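Local coordinates for Low molecular weight heat shock protein (PDB 3GLA), which probably acts as an ATP-independent holdase chaperone of the alpha-crystallin family, binding unfolding proteins under stress to keep them from aggregating, at the interface of chains A and B. Sequence-based numbering; all coordinates share one arbitrary frame. Chains: chain A/B, Low molecular weight heat shock protein.

Contact 1: the interface of chains A and B. Residues chain A 49, 58-61; chain B 7-9.
The exchanged strand of the alpha-crystallin domain, 58-59 of chain A, pairs antiparallel with strand 7-11 of chain B at this dimer interface. Bridges join A:Arg58 to B:Ile9 and A:Ile59 to B:Asp8; the A:Arg58 carbonyl O receives the backbone N of B:Ile9 at 2.9 Å. Beyond A:Ile59, where chain A leaves its strand, the B:Asp8 carboxylate accepts the next backbone amides. B:Asp8 OD1 takes A:Glu60 N at 2.7 Å, nearly along the C-O axis, and A:Arg61 N at 2.8 Å, on the syn side, which probably holds the backbone in place there. B:Asp8 OD2 is gripped in a side-on salt bridge: A:Arg61 NE at 3.1 Å and NH2 at 2.9 Å both reach it from one face of the carboxylate, whose plane stands 77° from the guanidinium. A bend at chi3 (-43°) swings the A:Arg61 head back over B:Asp8. Water 1 links OD2 to A:Ser49 OG and A:Arg61 O. On the other flank, A:Glu60 OE1 receives B:Val7 N at 2.8 Å, from above the carboxylate plane, while OE2 is steadied by A:Arg58 NH1 at 2.8 Å within chain A. Strand 58-59 thus lies beside the first strand of the partner's sheet, and the two-fold axis repeats the pairing with the chains exchanged.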
loop_
_atom_site.group_PDB
_atom_site.type_symbol
_atom_site.label_atom_id
_atom_site.label_comp_id
_atom_site.label_asym_id
_atom_site.label_seq_id
_atom_site.Cartn_x
_atom_site.Cartn_y
_atom_site.Cartn_z
ATOM N N SER A 49 7.643 -2.731 -11.522
ATOM C CA SER A 49 7.211 -3.464 -12.679
ATOM C C SER A 49 7.380 -2.694 -13.991
ATOM O O SER A 49 7.118 -3.272 -15.003
ATOM C CB SER A 49 5.752 -3.933 -12.608
ATOM O OG SER A 49 4.905 -2.753 -12.747
ATOM N N ARG A 58 3.678 -11.594 -12.920
ATOM C CA ARG A 58 2.364 -11.005 -12.565
ATOM C C ARG A 58 2.636 -9.567 -12.208
ATOM O O ARG A 58 3.638 -9.206 -11.601
ATOM C CB ARG A 58 1.495 -11.725 -11.568
ATOM C CG ARG A 58 1.746 -11.376 -10.226
ATOM C CD ARG A 58 0.878 -12.076 -9.170
ATOM N NE ARG A 58 0.743 -13.508 -9.443
ATOM C CZ ARG A 58 -0.405 -14.135 -9.236
ATOM N NH1 ARG A 58 -1.474 -13.512 -8.778
ATOM N NH2 ARG A 58 -0.482 -15.475 -9.478
ATOM N N ILE A 59 1.686 -8.759 -12.638
ATOM C CA ILE A 59 1.767 -7.342 -12.310
ATOM C C ILE A 59 0.400 -6.960 -11.886
ATOM O O ILE A 59 -0.533 -6.873 -12.715
ATOM C CB ILE A 59 2.238 -6.495 -13.474
ATOM C CG1 ILE A 59 3.663 -6.920 -13.886
ATOM C CG2 ILE A 59 2.209 -5.011 -13.021
ATOM C CD1 ILE A 59 4.060 -6.165 -15.161
ATOM N N GLU A 60 0.202 -6.783 -10.577
ATOM C CA GLU A 60 -1.078 -6.431 -10.050
ATOM C C GLU A 60 -1.017 -5.030 -9.461
ATOM O O GLU A 60 -2.068 -4.432 -9.276
ATOM C CB GLU A 60 -1.593 -7.266 -8.886
ATOM C CG GLU A 60 -1.697 -8.768 -9.356
ATOM C CD GLU A 60 -1.934 -9.683 -8.236
ATOM O OE1 GLU A 60 -1.909 -9.248 -7.096
ATOM O OE2 GLU A 60 -2.241 -10.874 -8.514
ATOM N N ARG A 61 0.134 -4.551 -9.116
ATOM C CA ARG A 61 0.141 -3.313 -8.357
ATOM C C ARG A 61 0.019 -2.138 -9.237
ATOM O O ARG A 61 0.654 -2.045 -10.275
ATOM C CB ARG A 61 1.453 -3.197 -7.550
ATOM C CG ARG A 61 1.510 -4.398 -6.572
ATOM C CD ARG A 61 2.705 -4.258 -5.638
ATOM N NE ARG A 61 3.782 -3.854 -6.328
ATOM C CZ ARG A 61 4.915 -3.226 -6.085
ATOM N NH1 ARG A 61 5.315 -2.501 -5.044
ATOM N NH2 ARG A 61 5.661 -3.274 -7.119
ATOM N N VAL B 7 0.104 -7.816 -5.700
ATOM C CA VAL B 7 1.501 -8.289 -5.684
ATOM C C VAL B 7 2.001 -8.272 -7.123
ATOM O O VAL B 7 1.226 -8.512 -8.104
ATOM C CB VAL B 7 1.431 -9.716 -5.250
ATOM C CG1 VAL B 7 2.655 -10.441 -5.559
ATOM C CG2 VAL B 7 1.093 -9.719 -3.726
ATOM N N ASP B 8 3.203 -7.894 -7.254
ATOM C CA ASP B 8 3.868 -8.175 -8.553
ATOM C C ASP B 8 4.914 -9.214 -8.292
ATOM O O ASP B 8 5.520 -9.264 -7.184
ATOM C CB ASP B 8 4.622 -6.942 -9.019
ATOM C CG ASP B 8 3.721 -5.776 -9.308
ATOM O OD1 ASP B 8 2.539 -5.958 -9.470
ATOM O OD2 ASP B 8 4.302 -4.647 -9.305
ATOM N N ILE B 9 5.190 -10.013 -9.317
ATOM C CA ILE B 9 6.236 -11.033 -9.097
ATOM C C ILE B 9 7.087 -11.040 -10.331
ATOM O O ILE B 9 6.561 -11.014 -11.460
ATOM C CB ILE B 9 5.611 -12.388 -8.999
ATOM C CG1 ILE B 9 4.690 -12.432 -7.799
ATOM C CG2 ILE B 9 6.766 -13.525 -8.897
ATOM C CD1 ILE B 9 3.915 -13.794 -7.584
HETATM O O HOH W 1 3.356 -2.661 -10.570
#

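Contact 2: the interface of chains A and B. Residues chain A 23-24, 45, 61; chain B 21, 88-89.
B:Asp21, the last residue of strand 15-21 in chain B, projects its carboxylate between A:Pro23, A:Arg45 and A:Arg61 of chain A. Followed outward, its CB lies beside the proline ring, 4.0 Å from A:Pro23 CG. Its CG, turned away from the carbonyl carbon and set beside the backbone N (chi1 -88°), comes within 3.6 Å of A:Pro23 CG, the two side chains at about a right angle. A:Arg61 CD meets the same carboxylate carbon, B:Asp21 CG, at 3.3 Å. The oxygens then divide their partners. OD2 accepts A:Arg45 NH1 at 2.7 Å and OD1 accepts A:Arg45 NH2 at 2.6 Å, both on the syn side. This is an end-on, two-nitrogen salt bridge: the side chains come from opposite directions, the planes differ by 24°, and the carboxylate carbon sits at the guanidinium edge. The extended chain of A:Arg45 carries its head this far, and the A:Pro23 carbonyl O lies over one guanidinium face near the rim. B:Asp21 OD1 also takes a weak, charge-assisted hydrogen bond from A:Arg61 NH1 (3.3 Å). An apolar contact borders the charged cluster, B:Val89 CG2 to A:Gly24 CA at 3.5 Å; B:Val89 CG1 packs 3.4 Å from the guanidinium nitrogen A:Arg61 NH1. The site ties the end of one subunit's strand 15-21 to strand 38-45 and the 23-24 loop of the other, probably helping to orient the subunits in the dimer.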
loop_
_atom_site.group_PDB
_atom_site.type_symbol
_atom_site.label_atom_id
_atom_site.label_comp_id
_atom_site.label_asym_id
_atom_site.label_seq_id
_atom_site.Cartn_x
_atom_site.Cartn_y
_atom_site.Cartn_z
ATOM N N PRO A 23 1.054 2.916 -0.841
ATOM C CA PRO A 23 2.246 2.148 -0.651
ATOM C C PRO A 23 3.268 2.453 -1.720
ATOM O O PRO A 23 2.961 2.780 -2.845
ATOM C CB PRO A 23 1.764 0.722 -0.885
ATOM C CG PRO A 23 0.514 0.851 -1.773
ATOM C CD PRO A 23 -0.138 2.119 -1.168
ATOM N N GLY A 24 4.511 2.434 -1.270
ATOM C CA GLY A 24 5.593 2.424 -2.245
ATOM C C GLY A 24 5.994 3.821 -2.624
ATOM O O GLY A 24 6.579 4.001 -3.708
ATOM N N ARG A 45 3.471 7.414 -8.195
ATOM C CA ARG A 45 4.111 6.301 -7.637
ATOM C C ARG A 45 4.849 5.564 -8.743
ATOM O O ARG A 45 4.310 5.365 -9.800
ATOM C CB ARG A 45 2.958 5.304 -7.173
ATOM C CG ARG A 45 3.606 4.109 -6.674
ATOM C CD ARG A 45 2.535 2.962 -6.330
ATOM N NE ARG A 45 3.263 1.843 -5.865
ATOM C CZ ARG A 45 2.681 0.773 -5.279
ATOM N NH1 ARG A 45 1.410 0.596 -5.480
ATOM N NH2 ARG A 45 3.448 -0.116 -4.629
ATOM N N ARG A 61 0.134 -4.551 -9.116
ATOM C CA ARG A 61 0.141 -3.313 -8.357
ATOM C C ARG A 61 0.019 -2.138 -9.237
ATOM O O ARG A 61 0.654 -2.045 -10.275
ATOM C CB ARG A 61 1.453 -3.197 -7.550
ATOM C CG ARG A 61 1.510 -4.398 -6.572
ATOM C CD ARG A 61 2.705 -4.258 -5.638
ATOM N NE ARG A 61 3.782 -3.854 -6.328
ATOM C CZ ARG A 61 4.915 -3.226 -6.085
ATOM N NH1 ARG A 61 5.315 -2.501 -5.044
ATOM N NH2 ARG A 61 5.661 -3.274 -7.119
ATOM N N ASP B 21 1.834 -4.972 -1.994
ATOM C CA ASP B 21 1.391 -3.709 -1.427
ATOM C C ASP B 21 0.588 -4.080 -0.183
ATOM O O ASP B 21 -0.576 -4.522 -0.219
ATOM C CB ASP B 21 0.459 -3.078 -2.438
ATOM C CG ASP B 21 1.224 -2.229 -3.448
ATOM O OD1 ASP B 21 2.443 -2.168 -3.356
ATOM O OD2 ASP B 21 0.525 -1.745 -4.362
ATOM N N GLY B 88 5.123 0.371 3.169
ATOM C CA GLY B 88 3.929 -0.453 2.929
ATOM C C GLY B 88 4.167 -1.477 1.868
ATOM O O GLY B 88 3.211 -2.150 1.562
ATOM N N VAL B 89 5.324 -1.504 1.222
ATOM C CA VAL B 89 5.525 -2.534 0.219
ATOM C C VAL B 89 6.435 -3.514 0.833
ATOM O O VAL B 89 7.492 -3.199 1.442
ATOM C CB VAL B 89 6.211 -1.959 -1.060
ATOM C CG1 VAL B 89 6.639 -3.108 -1.954
ATOM C CG2 VAL B 89 5.258 -0.994 -1.725
#

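Contact 3: the interface of chains A and B. Residues chain A 48, 56, 61; chain B 19, 89.
B:Tyr19 of strand 15-21 meets chain A through its methylene and its ring. Its CB lies over the centre of one guanidinium face of A:Arg61, 3.3 Å from CZ. The tyrosine ring and guanidinium planes are only 12° apart, yet it is CB, not the ring, that lies over CZ. Further along, A:Glu48 crosses the ring: its CB lies over the face toward the hydroxyl end of the rim, 3.9 Å from the centroid of the B:Tyr19 ring, in a CH-pi contact, and its CG is 3.4 Å from B:Tyr19 CE1. The glutamate carboxylate also stacks on the ring, gently inclined, and a bend at chi2 (86°) folds it back along the tyrosine. At the CD2–CE2 rim of the ring, A:Phe56 CE2 comes within 3.8 Å of B:Tyr19 CE2, the two side chains crossing at about a right angle. The 3-10 helix 48-50 supplies A:Glu48 from above the ring. The second shell is a salt bridge inside chain A that couples the two charged groups packed on the tyrosine, probably limiting the rotation of both, and the pair would be expected to offset each other's charge beside the aromatic surface. That bridge runs from A:Arg61 NH2, in the guanidinium plane, to the syn side of A:Glu48 OE1 but tilted out of the carboxylate plane, 2.8 Å long and nearly straight at 175°.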
loop_
_atom_site.group_PDB
_atom_site.type_symbol
_atom_site.label_atom_id
_atom_site.label_comp_id
_atom_site.label_asym_id
_atom_site.label_seq_id
_atom_site.Cartn_x
_atom_site.Cartn_y
_atom_site.Cartn_z
ATOM N N GLU A 48 8.438 -1.118 -9.500
ATOM C CA GLU A 48 9.441 -1.967 -10.057
ATOM C C GLU A 48 8.971 -2.588 -11.315
ATOM O O GLU A 48 9.797 -2.966 -12.140
ATOM C CB GLU A 48 9.810 -3.032 -9.060
ATOM C CG GLU A 48 10.446 -2.444 -7.767
ATOM C CD GLU A 48 9.364 -1.995 -6.678
ATOM O OE1 GLU A 48 8.148 -1.930 -7.025
ATOM O OE2 GLU A 48 9.731 -1.772 -5.490
ATOM N N PHE A 56 8.329 -9.944 -15.335
ATOM C CA PHE A 56 7.225 -10.158 -14.381
ATOM C C PHE A 56 6.278 -11.178 -14.795
ATOM O O PHE A 56 5.756 -11.109 -15.898
ATOM C CB PHE A 56 6.485 -8.809 -14.158
ATOM C CG PHE A 56 7.280 -7.873 -13.319
ATOM C CD1 PHE A 56 8.411 -7.183 -13.814
ATOM C CD2 PHE A 56 6.953 -7.719 -11.941
ATOM C CE1 PHE A 56 9.173 -6.350 -12.971
ATOM C CE2 PHE A 56 7.684 -6.832 -11.152
ATOM C CZ PHE A 56 8.814 -6.178 -11.611
ATOM N N ARG A 61 0.134 -4.551 -9.116
ATOM C CA ARG A 61 0.141 -3.313 -8.357
ATOM C C ARG A 61 0.019 -2.138 -9.237
ATOM O O ARG A 61 0.654 -2.045 -10.275
ATOM C CB ARG A 61 1.453 -3.197 -7.550
ATOM C CG ARG A 61 1.510 -4.398 -6.572
ATOM C CD ARG A 61 2.705 -4.258 -5.638
ATOM N NE ARG A 61 3.782 -3.854 -6.328
ATOM C CZ ARG A 61 4.915 -3.226 -6.085
ATOM N NH1 ARG A 61 5.315 -2.501 -5.044
ATOM N NH2 ARG A 61 5.661 -3.274 -7.119
ATOM N N TYR B 19 6.613 -8.379 -4.853
ATOM C CA TYR B 19 6.448 -7.063 -4.229
ATOM C C TYR B 19 4.986 -7.012 -3.858
ATOM O O TYR B 19 4.126 -7.321 -4.677
ATOM C CB TYR B 19 6.662 -5.960 -5.258
ATOM C CG TYR B 19 8.006 -5.991 -5.914
ATOM C CD1 TYR B 19 9.066 -5.315 -5.369
ATOM C CD2 TYR B 19 8.167 -6.701 -7.100
ATOM C CE1 TYR B 19 10.342 -5.338 -6.018
ATOM C CE2 TYR B 19 9.355 -6.711 -7.733
ATOM C CZ TYR B 19 10.408 -6.012 -7.183
ATOM O OH TYR B 19 11.628 -6.144 -7.860
ATOM N N VAL B 89 5.324 -1.504 1.222
ATOM C CA VAL B 89 5.525 -2.534 0.219
ATOM C C VAL B 89 6.435 -3.514 0.833
ATOM O O VAL B 89 7.492 -3.199 1.442
ATOM C CB VAL B 89 6.211 -1.959 -1.060
ATOM C CG1 VAL B 89 6.639 -3.108 -1.954
ATOM C CG2 VAL B 89 5.258 -0.994 -1.725
#

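A:Arg61 is common to all three sites, its backbone, its aliphatic chain and the different parts of its guanidinium serving different contacts. The C-alpha centres of contacts 1 and 3 are about 5 Å apart, those of contacts 2 and 3 about 8 Å, and those of contacts 1 and 2 about 11 Å. Contacts 2 and 3 also share B:Val89 and draw on strand 15-21 of chain B. The three therefore form one continuous patch, repeated by the two-fold symmetry, in keeping with the strand-exchanged dimer that is the usual building block of bacterial small heat-shock proteins.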